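Local coordinates for aggregative adherence fimbrial subunit AggA (Escherichia coli O104:H4 str. C227-11, PDB 4PH8), which forms the major subunit of type I aggregative adherence fimbriae and probably mediates bacterial adhesion, consistent with binding of host fibronectin, at residues 77-82 / 93-98; 38-43 / 53-58; 62-67 / 128-133. One frame throughout, in Å; residues are numbered along the deposited sequence.

Contact 1 of 3, residues 77-82 / 93-98; sequences TLNPSI and TDAKIY
I97 holds CG1 anti to its carbonyl carbon: chi1 -52° puts CG1 beside the backbone N, and the extended chi2 of 154° carries CD1 to I82 and P80. I82 has CG1 in the crowded position between backbone N and carbonyl carbon (chi1 68°). That leaves its CG2 anti to the carbonyl carbon and facing I97. The two side chains meet tip to tip. I82 CG2 lies 3.5 Å from I97 CD1, tighter than usual for two carbons. The same I82 methyl also rests on I97 CG1 and CG2, so one branch touches most of the I97 side chain. I82 CD1 reaches I97 CG2 at 4.1 Å.

P80 slides past I97 in the opposite direction. Its CG is 4.1 Å from I97 CD1. Its CD meets the methyl of the loop residue A95, with P80 CD to A95 CB at 4.0 Å. At the margin, N79 OD1 comes near A95 CB.

The loop before I97 is shaped by an Asx turn. D94 OD2 accepts from K96 N at 3.0 Å, and the N-H comes from above the carboxylate plane. N62 ND2 bonds to the same oxygen. F88 and L108 also pack on I97, and A110 on I82. Between the segments the packing of P80, I82, A95 and I97 is apolar and rests on the close fit of methyl and ring carbons.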
loop_
_atom_site.group_PDB
_atom_site.type_symbol
_atom_site.label_atom_id
_atom_site.label_comp_id
_atom_site.label_asym_id
_atom_site.label_seq_id
_atom_site.Cartn_x
_atom_site.Cartn_y
_atom_site.Cartn_z
ATOM N N THR A 77 -5.298 -10.712 7.629
ATOM C CA THR A 77 -5.621 -9.307 7.535
ATOM C C THR A 77 -4.579 -8.579 8.362
ATOM O O THR A 77 -4.415 -8.853 9.549
ATOM C CB THR A 77 -7.042 -9.070 8.066
ATOM O OG1 THR A 77 -7.956 -9.881 7.314
ATOM C CG2 THR A 77 -7.441 -7.614 7.952
ATOM N N LEU A 78 -3.861 -7.665 7.720
ATOM C CA LEU A 78 -2.662 -7.072 8.299
ATOM C C LEU A 78 -2.834 -5.569 8.461
ATOM O O LEU A 78 -3.327 -4.877 7.561
ATOM C CB LEU A 78 -1.444 -7.390 7.424
ATOM C CG LEU A 78 -1.193 -8.881 7.148
ATOM C CD1 LEU A 78 -0.091 -9.076 6.129
ATOM C CD2 LEU A 78 -0.839 -9.604 8.439
ATOM N N ASN A 79 -2.444 -5.074 9.624
ATOM C CA ASN A 79 -2.528 -3.649 9.906
ATOM C C ASN A 79 -1.218 -2.967 9.507
ATOM O O ASN A 79 -0.146 -3.356 9.985
ATOM C CB ASN A 79 -2.795 -3.421 11.381
ATOM C CG ASN A 79 -3.235 -1.999 11.682
ATOM O OD1 ASN A 79 -3.911 -1.346 10.877
ATOM N ND2 ASN A 79 -2.876 -1.523 12.851
ATOM N N PRO A 80 -1.297 -1.960 8.622
ATOM C CA PRO A 80 -0.061 -1.320 8.181
ATOM C C PRO A 80 0.603 -0.407 9.205
ATOM O O PRO A 80 -0.057 0.183 10.070
ATOM C CB PRO A 80 -0.477 -0.484 6.962
ATOM C CG PRO A 80 -1.952 -0.454 6.963
ATOM C CD PRO A 80 -2.480 -1.505 7.878
ATOM N N SER A 81 1.916 -0.287 9.046
ATOM C CA SER A 81 2.710 0.792 9.603
ATOM C C SER A 81 3.096 1.728 8.478
ATOM O O SER A 81 3.326 1.287 7.353
ATOM C CB SER A 81 3.955 0.218 10.257
ATOM O OG SER A 81 3.557 -0.597 11.334
ATOM N N ILE A 82 3.173 3.009 8.794
ATOM C CA ILE A 82 3.362 4.053 7.801
ATOM C C ILE A 82 4.455 5.011 8.243
ATOM O O ILE A 82 4.788 5.115 9.440
ATOM C CB ILE A 82 2.037 4.791 7.501
ATOM C CG1 ILE A 82 1.551 5.610 8.708
ATOM C CG2 ILE A 82 0.999 3.788 7.028
ATOM C CD1 ILE A 82 0.256 6.378 8.446
ATOM N N THR A 93 -9.220 5.260 12.843
ATOM C CA THR A 93 -10.370 4.361 12.885
ATOM C C THR A 93 -10.431 3.512 11.613
ATOM O O THR A 93 -11.044 2.450 11.608
ATOM C CB THR A 93 -11.693 5.124 13.104
ATOM O OG1 THR A 93 -11.849 6.127 12.095
ATOM C CG2 THR A 93 -11.698 5.796 14.464
ATOM N N ASP A 94 -9.769 3.978 10.550
ATOM C CA ASP A 94 -9.623 3.220 9.308
ATOM C C ASP A 94 -8.139 3.134 8.918
ATOM O O ASP A 94 -7.353 4.021 9.263
ATOM C CB ASP A 94 -10.406 3.892 8.190
ATOM C CG ASP A 94 -10.598 2.984 7.006
ATOM O OD1 ASP A 94 -11.474 2.079 7.097
ATOM O OD2 ASP A 94 -9.870 3.166 6.008
ATOM N N ALA A 95 -7.764 2.075 8.204
ATOM C CA ALA A 95 -6.352 1.851 7.851
ATOM C C ALA A 95 -5.949 2.453 6.505
ATOM O O ALA A 95 -4.787 2.355 6.126
ATOM C CB ALA A 95 -6.019 0.369 7.870
ATOM N N LYS A 96 -6.880 3.063 5.775
ATOM C CA LYS A 96 -6.510 3.756 4.535
ATOM C C LYS A 96 -5.499 4.860 4.866
ATOM O O LYS A 96 -5.626 5.555 5.865
ATOM C CB LYS A 96 -7.742 4.305 3.823
ATOM C CG LYS A 96 -7.457 5.102 2.568
ATOM C CD LYS A 96 -8.738 5.447 1.822
ATOM C CE LYS A 96 -9.303 4.258 1.078
ATOM N NZ LYS A 96 -10.639 4.596 0.507
ATOM N N ILE A 97 -4.471 4.987 4.034
ATOM C CA ILE A 97 -3.356 5.883 4.313
ATOM C C ILE A 97 -3.299 6.989 3.286
ATOM O O ILE A 97 -3.491 6.724 2.107
ATOM C CB ILE A 97 -2.037 5.097 4.197
ATOM C CG1 ILE A 97 -2.105 3.830 5.056
ATOM C CG2 ILE A 97 -0.847 5.982 4.550
ATOM C CD1 ILE A 97 -1.189 2.723 4.556
ATOM N N TYR A 98 -2.993 8.208 3.720
ATOM C CA TYR A 98 -2.709 9.283 2.793
ATOM C C TYR A 98 -1.490 10.054 3.232
ATOM O O TYR A 98 -1.038 9.957 4.382
ATOM C CB TYR A 98 -3.905 10.241 2.665
ATOM C CG TYR A 98 -4.271 10.933 3.952
ATOM C CD1 TYR A 98 -5.154 10.343 4.845
ATOM C CD2 TYR A 98 -3.732 12.168 4.278
ATOM C CE1 TYR A 98 -5.485 10.959 6.035
ATOM C CE2 TYR A 98 -4.046 12.789 5.475
ATOM C CZ TYR A 98 -4.929 12.186 6.339
ATOM O OH TYR A 98 -5.249 12.810 7.524
#

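Contact 2 of 3, residues 38-43 / 53-58; sequences AKVTTS and VWLWGT
The apolar contacts come from two strands that run roughly antiparallel, at 155°, with axes 7.1 Å apart at closest. They are not paired edge to edge here, and they meet through side chains. V40 is the central residue. Its CG1 is anti to the backbone N (chi1 -172°) and its CG2 anti to the carbonyl carbon, so the two methyls serve different partners. CG1 goes to V53, with V40 CG1 to V53 CB at 3.9 Å. The two valines slide past each other in opposite directions. V40 CG2 goes to the leucine, 3.9 Å from L55 CD1, and the two side chains cross obliquely. L55 has CG anti to its backbone N (chi1 -166°), and both its methyls are used. L55 CD2 lies 3.9 Å from A38 CB, while CD1 also approaches that methyl. T42 adds a looser touch, with its CG2 4.5 Å from V53 CG1.

The backbone takes a small part. W54 O lies 4.0 Å from V40 CG2, and V40 O faces V53 CG2.

Polar side chains find partners outside the two segments: T41 OG1 bonds to K106 O and T42 OG1 to P15 O. S43 is an N-cap: its OG bonds to C46 N at the start of helix 44-49, and C46 forms a disulfide with C14. Backbone bonds tie V40 to L108 and V53 to K99, so each strand is paired with a different neighbour, while L108 packs on V53 and L55, and A132 on V40. This face-to-face meeting of aliphatic side chains is the hydrophobic interior of a beta sandwich, as in fimbrial subunits of the immunoglobulin-like type.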
loop_
_atom_site.group_PDB
_atom_site.type_symbol
_atom_site.label_atom_id
_atom_site.label_comp_id
_atom_site.label_asym_id
_atom_site.label_seq_id
_atom_site.Cartn_x
_atom_site.Cartn_y
_atom_site.Cartn_z
ATOM N N ALA A 38 5.245 -1.143 0.536
ATOM C CA ALA A 38 4.813 -0.427 -0.646
ATOM C C ALA A 38 5.228 1.036 -0.508
ATOM O O ALA A 38 5.339 1.575 0.598
ATOM C CB ALA A 38 3.310 -0.533 -0.821
ATOM N N LYS A 39 5.435 1.665 -1.649
ATOM C CA LYS A 39 5.873 3.043 -1.718
ATOM C C LYS A 39 5.114 3.698 -2.859
ATOM O O LYS A 39 4.960 3.107 -3.923
ATOM C CB LYS A 39 7.402 3.062 -1.952
ATOM C CG LYS A 39 8.005 4.318 -2.531
ATOM C CD LYS A 39 9.528 4.244 -2.613
ATOM C CE LYS A 39 10.096 3.269 -3.645
ATOM N NZ LYS A 39 9.595 3.380 -5.023
ATOM N N VAL A 40 4.623 4.913 -2.624
ATOM C CA VAL A 40 3.827 5.635 -3.617
ATOM C C VAL A 40 4.388 7.047 -3.793
ATOM O O VAL A 40 4.744 7.720 -2.830
ATOM C CB VAL A 40 2.316 5.712 -3.223
ATOM C CG1 VAL A 40 1.510 6.286 -4.376
ATOM C CG2 VAL A 40 1.796 4.340 -2.842
ATOM N N THR A 41 4.469 7.490 -5.037
ATOM C CA THR A 41 4.905 8.847 -5.316
ATOM C C THR A 41 4.181 9.324 -6.560
ATOM O O THR A 41 3.335 8.614 -7.124
ATOM C CB THR A 41 6.447 8.932 -5.459
ATOM O OG1 THR A 41 6.877 10.310 -5.432
ATOM C CG2 THR A 41 6.927 8.236 -6.717
ATOM N N THR A 42 4.492 10.545 -6.964
ATOM C CA THR A 42 3.974 11.084 -8.200
ATOM C C THR A 42 5.045 12.021 -8.787
ATOM O O THR A 42 6.159 12.083 -8.269
ATOM C CB THR A 42 2.608 11.785 -7.959
ATOM O OG1 THR A 42 2.074 12.240 -9.204
ATOM C CG2 THR A 42 2.778 12.969 -7.024
ATOM N N SER A 43 4.713 12.748 -9.853
ATOM C CA SER A 43 5.707 13.582 -10.554
ATOM C C SER A 43 6.127 14.812 -9.735
ATOM O O SER A 43 5.396 15.281 -8.846
ATOM C CB SER A 43 5.163 14.037 -11.900
ATOM O OG SER A 43 4.094 14.950 -11.680
ATOM N N VAL A 53 -1.115 11.491 -1.959
ATOM C CA VAL A 53 -1.114 10.112 -2.384
ATOM C C VAL A 53 -1.755 9.234 -1.329
ATOM O O VAL A 53 -1.829 9.599 -0.154
ATOM C CB VAL A 53 0.284 9.603 -2.769
ATOM C CG1 VAL A 53 0.764 10.289 -4.027
ATOM C CG2 VAL A 53 1.293 9.769 -1.637
ATOM N N TRP A 54 -2.239 8.081 -1.782
ATOM C CA TRP A 54 -3.015 7.167 -0.974
ATOM C C TRP A 54 -2.546 5.751 -1.205
ATOM O O TRP A 54 -2.062 5.413 -2.292
ATOM C CB TRP A 54 -4.488 7.219 -1.369
ATOM C CG TRP A 54 -5.139 8.530 -1.149
ATOM C CD1 TRP A 54 -5.073 9.623 -1.955
ATOM C CD2 TRP A 54 -5.994 8.881 -0.059
ATOM N NE1 TRP A 54 -5.830 10.651 -1.427
ATOM C CE2 TRP A 54 -6.406 10.218 -0.263
ATOM C CE3 TRP A 54 -6.444 8.199 1.074
ATOM C CZ2 TRP A 54 -7.242 10.886 0.631
ATOM C CZ3 TRP A 54 -7.276 8.861 1.963
ATOM C CH2 TRP A 54 -7.664 10.197 1.730
ATOM N N LEU A 55 -2.741 4.939 -0.173
ATOM C CA LEU A 55 -2.466 3.532 -0.201
ATOM C C LEU A 55 -3.516 2.837 0.643
ATOM O O LEU A 55 -3.854 3.305 1.733
ATOM C CB LEU A 55 -1.079 3.310 0.375
ATOM C CG LEU A 55 -0.337 2.016 0.240
ATOM C CD1 LEU A 55 -0.279 1.523 -1.203
ATOM C CD2 LEU A 55 1.071 2.233 0.774
ATOM N N TRP A 56 -4.041 1.725 0.144
ATOM C CA TRP A 56 -5.020 0.965 0.905
ATOM C C TRP A 56 -5.091 -0.471 0.441
ATOM O O TRP A 56 -4.701 -0.790 -0.673
ATOM C CB TRP A 56 -6.423 1.625 0.890
ATOM C CG TRP A 56 -7.183 1.626 -0.424
ATOM C CD1 TRP A 56 -8.195 0.775 -0.788
ATOM C CD2 TRP A 56 -7.046 2.562 -1.514
ATOM N NE1 TRP A 56 -8.673 1.107 -2.032
ATOM C CE2 TRP A 56 -7.997 2.201 -2.498
ATOM C CE3 TRP A 56 -6.216 3.653 -1.755
ATOM C CZ2 TRP A 56 -8.126 2.886 -3.704
ATOM C CZ3 TRP A 56 -6.350 4.341 -2.957
ATOM C CH2 TRP A 56 -7.299 3.949 -3.920
ATOM N N GLY A 57 -5.609 -1.320 1.322
ATOM C CA GLY A 57 -5.803 -2.732 1.051
ATOM C C GLY A 57 -7.272 -3.053 0.831
ATOM O O GLY A 57 -8.127 -2.161 0.776
ATOM N N THR A 58 -7.552 -4.344 0.715
ATOM C CA THR A 58 -8.876 -4.835 0.346
ATOM C C THR A 58 -9.664 -5.404 1.525
ATOM O O THR A 58 -10.789 -5.843 1.349
ATOM C CB THR A 58 -8.742 -5.940 -0.719
ATOM O OG1 THR A 58 -7.904 -6.985 -0.215
ATOM C CG2 THR A 58 -8.126 -5.373 -1.999
#

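Contact 3 of 3, residues 62-67 / 128-133; sequences NKWVLQ and MILHAA
Strands 64-67 and 128-133 run antiparallel at 152°, and V65 and I129 are joined through two waters in place of direct hydrogen bonds. One water accepts from V65 N and donates to I129 O. The other donates to V65 O at 2.7 Å and accepts from I129 N. V65 O also meets M128 CA at 3.3 Å in a CA-H...O contact. Next along the chain Q67 bonds directly to T127, so the pair is closed there and opens at V65 and I129.

W64 has CG anti to its carbonyl carbon (chi1 -61°), and L130 crosses the indole obliquely. L130 CD2 sits over one face in a CH-pi contact, 3.6 Å from the centroid of the five-membered ring of W64. L130 CD1 lies over the six-membered part, 3.8 Å from W64 CZ3. M128 bends at chi3 (61°), and its SD lies 3.8 Å from W64 CB. L66 crosses M128 at about a right angle, with L66 CD1 to M128 CB at 3.9 Å. A110, V112 and P80 also pack on W64. Two waters thus bridge the antiparallel pair of strands 52-68 and 124-138 where it is locally parted, with W64 in the apolar interior of the AggA beta sandwich.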
loop_
_atom_site.group_PDB
_atom_site.type_symbol
_atom_site.label_atom_id
_atom_site.label_comp_id
_atom_site.label_asym_id
_atom_site.label_seq_id
_atom_site.Cartn_x
_atom_site.Cartn_y
_atom_site.Cartn_z
ATOM N N ASN A 62 -9.909 -1.269 5.217
ATOM C CA ASN A 62 -8.824 -1.118 4.234
ATOM C C ASN A 62 -7.501 -1.719 4.685
ATOM O O ASN A 62 -6.434 -1.355 4.180
ATOM C CB ASN A 62 -8.704 0.335 3.823
ATOM C CG ASN A 62 -9.962 0.825 3.126
ATOM O OD1 ASN A 62 -10.388 0.259 2.115
ATOM N ND2 ASN A 62 -10.568 1.863 3.662
ATOM N N LYS A 63 -7.578 -2.703 5.579
ATOM C CA LYS A 63 -6.389 -3.441 5.994
ATOM C C LYS A 63 -5.876 -4.301 4.832
ATOM O O LYS A 63 -6.577 -4.554 3.861
ATOM C CB LYS A 63 -6.649 -4.260 7.267
ATOM C CG LYS A 63 -6.772 -3.371 8.488
ATOM C CD LYS A 63 -7.056 -4.109 9.787
ATOM C CE LYS A 63 -7.422 -3.100 10.871
ATOM N NZ LYS A 63 -7.803 -3.727 12.163
ATOM N N TRP A 64 -4.615 -4.681 4.900
ATOM C CA TRP A 64 -3.996 -5.406 3.805
ATOM C C TRP A 64 -4.238 -6.888 3.993
ATOM O O TRP A 64 -4.094 -7.383 5.091
ATOM C CB TRP A 64 -2.499 -5.112 3.799
ATOM C CG TRP A 64 -2.137 -3.654 3.606
ATOM C CD1 TRP A 64 -2.957 -2.563 3.687
ATOM C CD2 TRP A 64 -0.826 -3.144 3.335
ATOM N NE1 TRP A 64 -2.241 -1.404 3.463
ATOM C CE2 TRP A 64 -0.931 -1.735 3.239
ATOM C CE3 TRP A 64 0.422 -3.743 3.140
ATOM C CZ2 TRP A 64 0.169 -0.919 2.974
ATOM C CZ3 TRP A 64 1.519 -2.926 2.870
ATOM C CH2 TRP A 64 1.379 -1.519 2.798
ATOM N N VAL A 65 -4.636 -7.587 2.928
ATOM C CA VAL A 65 -4.996 -9.013 3.041
ATOM C C VAL A 65 -4.034 -9.896 2.246
ATOM O O VAL A 65 -3.945 -9.798 1.030
ATOM C CB VAL A 65 -6.445 -9.268 2.583
ATOM C CG1 VAL A 65 -6.823 -10.735 2.759
ATOM C CG2 VAL A 65 -7.403 -8.365 3.346
ATOM N N LEU A 66 -3.314 -10.755 2.957
ATOM C CA LEU A 66 -2.490 -11.769 2.322
ATOM C C LEU A 66 -3.359 -13.017 2.161
ATOM O O LEU A 66 -3.698 -13.676 3.150
ATOM C CB LEU A 66 -1.251 -12.057 3.166
ATOM C CG LEU A 66 -0.171 -12.934 2.515
ATOM C CD1 LEU A 66 0.483 -12.271 1.309
ATOM C CD2 LEU A 66 0.898 -13.296 3.529
ATOM N N GLN A 67 -3.689 -13.332 0.908
ATOM C CA GLN A 67 -4.792 -14.247 0.564
ATOM C C GLN A 67 -4.290 -15.497 -0.161
ATOM O O GLN A 67 -3.597 -15.396 -1.175
ATOM C CB GLN A 67 -5.789 -13.491 -0.334
ATOM C CG GLN A 67 -6.915 -14.324 -0.930
ATOM C CD GLN A 67 -7.957 -14.701 0.101
ATOM O OE1 GLN A 67 -8.636 -13.831 0.648
ATOM N NE2 GLN A 67 -8.088 -15.997 0.380
ATOM N N MET A 128 -1.323 -10.391 -2.256
ATOM C CA MET A 128 -1.858 -9.293 -1.470
ATOM C C MET A 128 -2.031 -8.096 -2.381
ATOM O O MET A 128 -1.062 -7.598 -2.928
ATOM C CB MET A 128 -0.903 -8.966 -0.329
ATOM C CG MET A 128 -1.321 -7.802 0.547
ATOM S SD MET A 128 -0.529 -7.876 2.172
ATOM C CE MET A 128 1.176 -7.795 1.678
ATOM N N ILE A 129 -3.276 -7.678 -2.565
ATOM C CA ILE A 129 -3.597 -6.605 -3.487
ATOM C C ILE A 129 -3.490 -5.294 -2.756
ATOM O O ILE A 129 -4.096 -5.117 -1.701
ATOM C CB ILE A 129 -5.038 -6.726 -4.007
ATOM C CG1 ILE A 129 -5.229 -8.052 -4.735
ATOM C CG2 ILE A 129 -5.377 -5.575 -4.932
ATOM C CD1 ILE A 129 -6.689 -8.429 -4.864
ATOM N N LEU A 130 -2.741 -4.366 -3.334
ATOM C CA LEU A 130 -2.695 -3.023 -2.805
ATOM C C LEU A 130 -3.189 -2.044 -3.839
ATOM O O LEU A 130 -2.947 -2.200 -5.039
ATOM C CB LEU A 130 -1.288 -2.662 -2.369
ATOM C CG LEU A 130 -0.724 -3.457 -1.198
ATOM C CD1 LEU A 130 0.637 -2.899 -0.859
ATOM C CD2 LEU A 130 -1.627 -3.423 0.023
ATOM N N HIS A 131 -3.908 -1.043 -3.355
ATOM C CA HIS A 131 -4.401 0.012 -4.199
ATOM C C HIS A 131 -3.643 1.261 -3.844
ATOM O O HIS A 131 -3.347 1.499 -2.671
ATOM C CB HIS A 131 -5.873 0.256 -3.920
ATOM C CG HIS A 131 -6.767 -0.839 -4.392
ATOM N ND1 HIS A 131 -7.369 -0.814 -5.630
ATOM C CD2 HIS A 131 -7.192 -1.973 -3.787
ATOM C CE1 HIS A 131 -8.128 -1.885 -5.767
ATOM N NE2 HIS A 131 -8.025 -2.609 -4.668
ATOM N N ALA A 132 -3.373 2.084 -4.844
ATOM C CA ALA A 132 -2.738 3.373 -4.614
ATOM C C ALA A 132 -3.419 4.428 -5.463
ATOM O O ALA A 132 -3.978 4.134 -6.525
ATOM C CB ALA A 132 -1.260 3.320 -4.941
ATOM N N ALA A 133 -3.381 5.661 -4.997
ATOM C CA ALA A 133 -3.951 6.750 -5.776
ATOM C C ALA A 133 -3.229 8.047 -5.524
ATOM O O ALA A 133 -2.444 8.170 -4.578
ATOM C CB ALA A 133 -5.448 6.909 -5.481
HETATM O O HOH W 1 -5.266 -6.192 0.416
HETATM O O HOH W 2 -5.376 -9.130 -1.176
#

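Strand 52-68 joins the three contacts. It supplies 53-58 to contact 2 and 62-67 to contact 3, and it pairs with the strands of both segments of contact 1. Contact 1 lies about 12 Å from contact 2 and about 10 Å from contact 3, centre to centre; contacts 2 and 3 are also about 10 Å apart. I97 N lies 2.9 Å from L55 O, a probable hydrogen bond between contacts 1 and 2. L78 N to W64 O, 2.7 Å, probably joins contacts 1 and 3. W56 O to H131 N, 2.8 Å, probably joins contacts 2 and 3. L55 and W64 also touch, so the apolar side chains of contacts 2 and 3 adjoin.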